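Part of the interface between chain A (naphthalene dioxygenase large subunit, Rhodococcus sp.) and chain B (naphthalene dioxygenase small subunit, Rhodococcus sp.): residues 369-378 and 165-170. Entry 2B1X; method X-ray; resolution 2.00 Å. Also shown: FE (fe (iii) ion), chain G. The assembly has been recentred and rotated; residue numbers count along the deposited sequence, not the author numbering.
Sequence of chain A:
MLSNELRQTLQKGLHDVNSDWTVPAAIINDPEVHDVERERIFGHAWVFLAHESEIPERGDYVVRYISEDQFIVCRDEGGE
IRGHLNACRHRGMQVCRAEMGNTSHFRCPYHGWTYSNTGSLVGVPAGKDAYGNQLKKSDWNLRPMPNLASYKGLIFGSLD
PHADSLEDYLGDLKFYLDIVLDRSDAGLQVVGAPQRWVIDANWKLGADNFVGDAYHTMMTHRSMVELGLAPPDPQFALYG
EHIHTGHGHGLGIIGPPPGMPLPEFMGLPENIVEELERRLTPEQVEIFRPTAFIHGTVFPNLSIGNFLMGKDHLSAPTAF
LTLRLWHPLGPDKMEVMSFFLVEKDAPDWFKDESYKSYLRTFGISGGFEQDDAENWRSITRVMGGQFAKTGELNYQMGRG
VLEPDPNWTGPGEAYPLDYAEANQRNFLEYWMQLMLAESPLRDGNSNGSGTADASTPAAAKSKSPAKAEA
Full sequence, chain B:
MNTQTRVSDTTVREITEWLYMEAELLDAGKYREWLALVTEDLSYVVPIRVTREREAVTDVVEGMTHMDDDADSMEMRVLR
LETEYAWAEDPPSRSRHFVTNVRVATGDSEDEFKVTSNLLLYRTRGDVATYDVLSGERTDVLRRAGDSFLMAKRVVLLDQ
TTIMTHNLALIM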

# COMPACT_ATOMS: atom_id res chain seq x y z
N GLU A 369 0.74 -11.83 24.16
CA GLU A 369 0.42 -10.63 23.39
C GLU A 369 0.15 -10.93 21.91
O GLU A 369 -0.65 -10.24 21.29
CB GLU A 369 1.47 -9.53 23.55
CG GLU A 369 1.03 -8.17 23.01
CD GLU A 369 1.33 -7.03 23.98
OE1 GLU A 369 2.54 -6.77 24.25
OE2 GLU A 369 0.35 -6.38 24.47
N GLN A 370 0.78 -11.95 21.35
CA GLN A 370 0.52 -12.24 19.95
C GLN A 370 -0.96 -12.57 19.69
O GLN A 370 -1.49 -12.21 18.65
CB GLN A 370 1.48 -13.30 19.39
CG GLN A 370 1.31 -14.70 19.95
CD GLN A 370 2.38 -15.62 19.41
OE1 GLN A 370 2.09 -16.49 18.57
NE2 GLN A 370 3.63 -15.44 19.87
N ASP A 371 -1.62 -13.24 20.64
CA ASP A 371 -3.06 -13.50 20.51
C ASP A 371 -3.93 -12.29 20.78
O ASP A 371 -5.00 -12.12 20.16
CB ASP A 371 -3.54 -14.63 21.43
CG ASP A 371 -3.01 -15.99 21.04
OD1 ASP A 371 -2.41 -16.19 19.93
OD2 ASP A 371 -3.15 -16.93 21.81
N ASP A 372 -3.52 -11.47 21.76
CA ASP A 372 -4.16 -10.17 21.97
C ASP A 372 -4.21 -9.39 20.67
O ASP A 372 -5.27 -8.86 20.29
CB ASP A 372 -3.46 -9.34 23.08
CG ASP A 372 -3.67 -9.91 24.46
OD1 ASP A 372 -4.85 -10.17 24.83
OD2 ASP A 372 -2.73 -10.17 25.26
N ALA A 373 -3.07 -9.33 19.97
CA ALA A 373 -3.01 -8.61 18.71
C ALA A 373 -4.00 -9.16 17.67
O ALA A 373 -4.64 -8.40 16.95
CB ALA A 373 -1.57 -8.61 18.11
N GLU A 374 -4.04 -10.48 17.55
CA GLU A 374 -4.95 -11.11 16.60
C GLU A 374 -6.40 -10.72 16.92
O GLU A 374 -7.17 -10.37 16.01
CB GLU A 374 -4.75 -12.62 16.56
CG GLU A 374 -5.77 -13.36 15.69
CD GLU A 374 -5.55 -13.26 14.18
OE1 GLU A 374 -4.53 -12.68 13.68
OE2 GLU A 374 -6.41 -13.79 13.45
N ASN A 375 -6.78 -10.77 18.18
CA ASN A 375 -8.14 -10.37 18.54
C ASN A 375 -8.50 -8.92 18.16
O ASN A 375 -9.59 -8.66 17.65
CB ASN A 375 -8.41 -10.58 20.03
CG ASN A 375 -8.50 -12.09 20.43
OD1 ASN A 375 -8.56 -12.99 19.59
ND2 ASN A 375 -8.46 -12.33 21.71
N TRP A 376 -7.59 -7.98 18.43
CA TRP A 376 -7.88 -6.57 18.17
C TRP A 376 -7.97 -6.30 16.69
O TRP A 376 -8.80 -5.53 16.30
CB TRP A 376 -6.87 -5.60 18.85
CG TRP A 376 -6.74 -5.88 20.35
CD1 TRP A 376 -7.74 -6.34 21.17
CD2 TRP A 376 -5.58 -5.71 21.19
NE1 TRP A 376 -7.25 -6.52 22.45
CE2 TRP A 376 -5.94 -6.12 22.49
CE3 TRP A 376 -4.27 -5.26 20.96
CZ2 TRP A 376 -5.05 -6.08 23.57
CZ3 TRP A 376 -3.37 -5.25 22.04
CH2 TRP A 376 -3.77 -5.63 23.32
N ARG A 377 -7.11 -6.93 15.88
CA ARG A 377 -7.21 -6.69 14.43
C ARG A 377 -8.48 -7.27 13.83
O ARG A 377 -9.10 -6.68 12.93
CB ARG A 377 -5.96 -7.20 13.69
CG ARG A 377 -5.75 -8.73 13.71
CD ARG A 377 -4.29 -9.11 13.36
NE ARG A 377 -4.02 -8.71 11.99
CZ ARG A 377 -4.23 -9.50 10.92
NH1 ARG A 377 -4.68 -10.76 11.08
NH2 ARG A 377 -3.98 -9.04 9.71
N SER A 378 -8.90 -8.42 14.36
CA SER A 378 -10.16 -9.03 13.94
C SER A 378 -11.39 -8.14 14.25
O SER A 378 -12.24 -7.96 13.36
CB SER A 378 -10.32 -10.41 14.62
OG SER A 378 -11.63 -10.92 14.44
N THR B 165 4.76 -6.05 10.65
CA THR B 165 3.77 -7.12 10.77
C THR B 165 3.23 -7.08 12.19
O THR B 165 3.87 -6.48 13.08
CB THR B 165 4.34 -8.49 10.34
OG1 THR B 165 3.28 -9.43 10.23
CG2 THR B 165 5.31 -9.04 11.37
N HIS B 166 2.05 -7.65 12.40
CA HIS B 166 1.31 -7.42 13.66
C HIS B 166 1.77 -8.30 14.84
O HIS B 166 1.37 -8.06 15.98
CB HIS B 166 -0.21 -7.57 13.44
CG HIS B 166 -0.59 -8.92 12.94
ND1 HIS B 166 -0.49 -9.26 11.61
CD2 HIS B 166 -0.94 -10.05 13.59
CE1 HIS B 166 -0.81 -10.54 11.46
NE2 HIS B 166 -1.13 -11.04 12.64
N ASN B 167 2.62 -9.28 14.59
CA ASN B 167 3.25 -10.07 15.66
C ASN B 167 4.39 -10.89 15.06
O ASN B 167 4.49 -11.01 13.85
CB ASN B 167 2.24 -10.93 16.49
CG ASN B 167 1.36 -11.88 15.65
OD1 ASN B 167 1.77 -12.37 14.61
ND2 ASN B 167 0.11 -12.15 16.12
N LEU B 168 5.27 -11.43 15.89
CA LEU B 168 6.25 -12.36 15.39
C LEU B 168 5.86 -13.74 15.83
O LEU B 168 6.52 -14.37 16.66
CB LEU B 168 7.66 -11.96 15.85
CG LEU B 168 8.24 -10.68 15.22
CD1 LEU B 168 9.66 -10.46 15.79
CD2 LEU B 168 8.29 -10.72 13.71
N ALA B 169 4.73 -14.18 15.30
CA ALA B 169 4.17 -15.49 15.61
C ALA B 169 4.84 -16.61 14.78
O ALA B 169 4.76 -17.80 15.15
CB ALA B 169 2.63 -15.48 15.39
N LEU B 170 5.53 -16.22 13.71
CA LEU B 170 6.21 -17.15 12.80
C LEU B 170 7.70 -17.24 13.11
O LEU B 170 8.35 -16.23 13.33
CB LEU B 170 6.02 -16.70 11.33
CG LEU B 170 4.60 -16.60 10.72
CD1 LEU B 170 4.63 -16.03 9.29
CD2 LEU B 170 3.90 -17.98 10.72
FE FE G . -4.16 -10.48 27.06
O HOH W 1 4.04 -18.29 17.68
O HOH W 2 5.97 -17.10 18.57
O HOH W 3 -1.90 -13.39 13.94
O HOH W 4 -3.30 -10.40 29.10
O HOH W 5 -3.85 -8.23 27.24

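How do a helix and a loop come to share a surface here? Residues 369-378 of chain A lie within one helix, while residues 165-170 of chain B form no regular helix or strand. The backbones come nearest at Gln A370 and Asn B167, whose CA atoms are 5.5 Å apart, and the CA atoms of Ala A373 and His B166 follow at 6.8 Å. Gln A370, Ala A373 and Arg A377 all aim their CA-to-CB bonds toward the loop; the spacing of three and four residues places them along one side of the helix, as its periodicity requires. The contact is compact, burying 305 Å² over both partners.

What does Gln A370 contribute at the start of the contact? Its backbone carbonyl receives the one direct hydrogen bond between the stretches, from Asn B167 ND2 to Gln A370 O at 3.0 Å. The same oxygen also accepts the helical bond from Glu A374 N, at 3.3 Å, so a loop amide shares a carbonyl already used by the helix. The side chain, with chi1 p and chi2 t, runs on to Ala B169, where Gln A370 OE1 lies 3.4 Å from Ala B169 CB. Water extends the polar contact at its end: water 1 donates to both Gln A370 OE1 (2.8 Å) and Ala B169 O (2.7 Å), while water 2 accepts from Gln A370 NE2 at 3.1 Å and donates weakly to Leu B168 O at 3.4 Å. The amide thus reaches two loop carbonyls through water, using its acceptor and its donor.

How do Ala A373 and Glu A374 meet the loop in the middle? Ala A373 offers just a methyl group, and its CB packs 3.7 Å from His B166 O, a van der Waals contact that accompanies the close approach of the backbones. The CA-to-CB bond of Glu A374 points sideways to the loop, but the end of the side chain comes nearer. Glu A374 OE1 is 3.9 Å from His B166 NE2, and water 3 joins the two: it donates to Glu A374 OE1 at 2.7 Å, lies 2.8 Å from His B166 NE2, and accepts from Asn B167 ND2 at 3.2 Å. Asn B167 ND2 therefore serves both the helix carbonyl and this water.

Why does Arg A377 suit the histidine so well? Its guanidinium lies flat on the His B166 ring, with centres 3.8 Å apart and planes only 6° from parallel, so a flat cation rests against the face of an aromatic ring. The aliphatic part joins in: Arg A377 CD sits 3.7 Å from the centroid of the His B166 ring, over its face, in a CH-pi contact. One turn back along the helix, Glu A374 steadies the arginine, with Arg A377 NH1 donating to Glu A374 OE1 at 3.2 Å in a salt bridge. That carboxylate oxygen also takes the hydrogen bond from water 3, linking the stacked arginine to the water-mediated contact with the loop.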